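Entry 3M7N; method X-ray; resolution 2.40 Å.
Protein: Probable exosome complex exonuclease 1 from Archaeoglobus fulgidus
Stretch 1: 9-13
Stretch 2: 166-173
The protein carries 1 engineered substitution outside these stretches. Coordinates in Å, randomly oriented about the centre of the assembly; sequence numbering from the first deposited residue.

Stretch 1 9-13: EKLIV
Stretch 2 166-173: KADGQLVL

This is a small contact, burying 262 Å² over both sides, in which a short segment, with Leu11 and Ile12 turned toward a β-hairpin, lies against that hairpin and is tied to its turn by one hydrogen bond from a backbone amide to a carboxyl group.

The hairpin belongs to the second stretch. Strand 166-167 and strand 170-173 are joined by a type I' turn from Ala167 to Gln170, with Asp168 at phi/psi 48/35 and Gly169 at 87/-3. Two backbone hydrogen bonds close it: Ala167 N to Gln170 O at 2.7 Å and Gln170 N to Ala167 O at 2.6 Å. Glycine suits the third of the four turn positions (i+2), because at those angles a CB would be jammed against the carbonyl oxygen of Asp168. Flanking residues are extended: Ala167 at -134/131, Gln170 at -110/134 and Val172 at -131/149.

The first stretch approaches as an irregular segment. Lys10 (-104/-71) and Leu11 (83/-50) bend the chain, and Ile12 (-122/122) and Val13 (-129/125) straighten it. Within the bend, Ile12 N makes a weak hydrogen bond to Lys10 O at 3.1 Å, though the place of Lys10 O is less sure. The register sets Leu11 CA 6.6 Å from Ala167 CA and Ile12 CA 6.5 Å from Asp168 CA. No backbone-to-backbone hydrogen bond links the stretches.

Asp168 supplies the polar link. With chi1 at -66° (m) and chi2 at 160°, its side chain reaches the bend, where Ile12 N donates to Asp168 OD1 at 2.7 Å with an N-H...O angle of 141°. The position of OD1 is less certain, as it is modelled too close to a neighbour. The same carboxyl oxygen packs near carbon, with Asp168 OD1 3.6 Å from Leu11 CB.

Ile12 is the apolar centre and has the largest area covered by the other stretch. In the m, t rotamer (chi1 -60°, chi2 -178°), it extends CD1 over the hairpin: 4.2 Å from Ala167 CB, 4.1 Å from Val172 CG1 and 3.7 Å from Gln170 CG. Ile12 CD1 also lies 3.5 Å from Ala167 O, an acceptor already used by the turn. Val172 is in the m rotamer. Leu11, also m, t (-69°, -174°), adds a second contact, its CD1 4.1 Å from Ala167 CB; the small alanine thus meets two larger side chains. CA-to-CB points away from the partner stretch at Lys10, Val13, Lys166 and Leu171, but toward it at Leu11, Ile12, Ala167 and Val172.

The rule is compact: a turn aspartate binds a backbone amide, and the side chain of that same isoleucine packs on the hairpin that carries the aspartate.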

# COMPACT_ATOMS: atom_id res chain seq x y z
N GLU E 9 -5.50 31.63 35.17
CA GLU E 9 -5.33 33.06 35.42
C GLU E 9 -3.94 33.40 35.92
O GLU E 9 -3.35 34.40 35.50
CB GLU E 9 -6.38 33.59 36.41
N LYS E 10 -3.40 32.58 36.82
CA LYS E 10 -2.10 32.88 37.40
C LYS E 10 -0.94 32.05 36.85
O LYS E 10 -0.10 32.59 36.14
CB LYS E 10 -2.14 32.79 38.92
CG LYS E 10 -1.00 33.53 39.57
CD LYS E 10 -0.99 35.01 39.19
CE LYS E 10 0.11 35.73 39.95
NZ LYS E 10 0.13 37.19 39.68
N LEU E 11 -0.89 30.76 37.17
CA LEU E 11 0.25 29.89 36.80
C LEU E 11 1.44 29.96 37.76
O LEU E 11 1.95 28.93 38.19
CB LEU E 11 0.74 30.10 35.35
CG LEU E 11 -0.15 29.66 34.19
CD1 LEU E 11 0.57 29.80 32.85
CD2 LEU E 11 -0.63 28.23 34.37
N ILE E 12 1.91 31.16 38.08
CA ILE E 12 2.93 31.28 39.11
C ILE E 12 2.48 32.19 40.26
O ILE E 12 2.13 33.35 40.04
CB ILE E 12 4.28 31.74 38.56
CG1 ILE E 12 4.79 30.74 37.52
CG2 ILE E 12 5.30 31.85 39.69
CD1 ILE E 12 6.16 31.08 36.95
N VAL E 13 2.47 31.64 41.47
CA VAL E 13 2.09 32.40 42.67
C VAL E 13 3.15 32.26 43.76
O VAL E 13 3.49 31.15 44.16
CB VAL E 13 0.73 31.96 43.26
CG1 VAL E 13 -0.36 32.07 42.22
CG2 VAL E 13 0.81 30.54 43.80
N LYS E 166 7.60 28.53 29.40
CA LYS E 166 7.63 29.91 29.82
C LYS E 166 6.25 30.25 30.35
O LYS E 166 5.26 30.12 29.64
CB LYS E 166 8.04 30.83 28.68
CG LYS E 166 8.07 32.31 29.08
CD LYS E 166 8.59 33.19 27.96
CE LYS E 166 8.07 34.60 28.04
NZ LYS E 166 8.58 35.36 26.87
N ALA E 167 6.21 30.67 31.61
CA ALA E 167 4.95 30.93 32.30
C ALA E 167 5.00 32.25 33.05
O ALA E 167 5.96 32.53 33.78
CB ALA E 167 4.63 29.78 33.24
N ASP E 168 3.98 33.08 32.85
CA ASP E 168 3.93 34.40 33.47
C ASP E 168 5.23 35.13 33.29
O ASP E 168 5.67 35.86 34.17
CB ASP E 168 3.66 34.30 34.97
CG ASP E 168 2.29 33.75 35.28
OD1 ASP E 168 2.10 33.28 36.42
OD2 ASP E 168 1.40 33.80 34.40
N GLY E 169 5.87 34.93 32.14
CA GLY E 169 7.09 35.65 31.83
C GLY E 169 8.31 34.95 32.37
O GLY E 169 9.43 35.39 32.14
N GLN E 170 8.10 33.85 33.08
CA GLN E 170 9.22 33.16 33.72
C GLN E 170 9.52 31.82 33.06
O GLN E 170 8.61 31.05 32.77
CB GLN E 170 8.92 32.97 35.21
CG GLN E 170 9.65 31.78 35.84
CD GLN E 170 10.94 32.16 36.54
OE1 GLN E 170 12.05 31.99 36.00
NE2 GLN E 170 10.82 32.68 37.76
N LEU E 171 10.80 31.55 32.80
CA LEU E 171 11.23 30.25 32.31
C LEU E 171 11.00 29.19 33.38
O LEU E 171 11.31 29.39 34.56
CB LEU E 171 12.71 30.27 31.93
CG LEU E 171 13.11 30.47 30.46
CD1 LEU E 171 12.05 31.22 29.66
CD2 LEU E 171 14.44 31.18 30.37
N VAL E 172 10.43 28.06 32.98
CA VAL E 172 10.28 26.97 33.93
C VAL E 172 10.79 25.69 33.33
O VAL E 172 10.73 25.51 32.11
CB VAL E 172 8.84 26.83 34.40
CG1 VAL E 172 8.38 28.11 35.11
CG2 VAL E 172 7.92 26.53 33.22
N LEU E 173 11.31 24.81 34.17
CA LEU E 173 11.84 23.53 33.72
C LEU E 173 10.74 22.49 33.68
O LEU E 173 9.99 22.37 34.64
CB LEU E 173 12.94 23.08 34.67
CG LEU E 173 13.61 21.74 34.38
CD1 LEU E 173 14.29 21.74 33.01
CD2 LEU E 173 14.61 21.46 35.50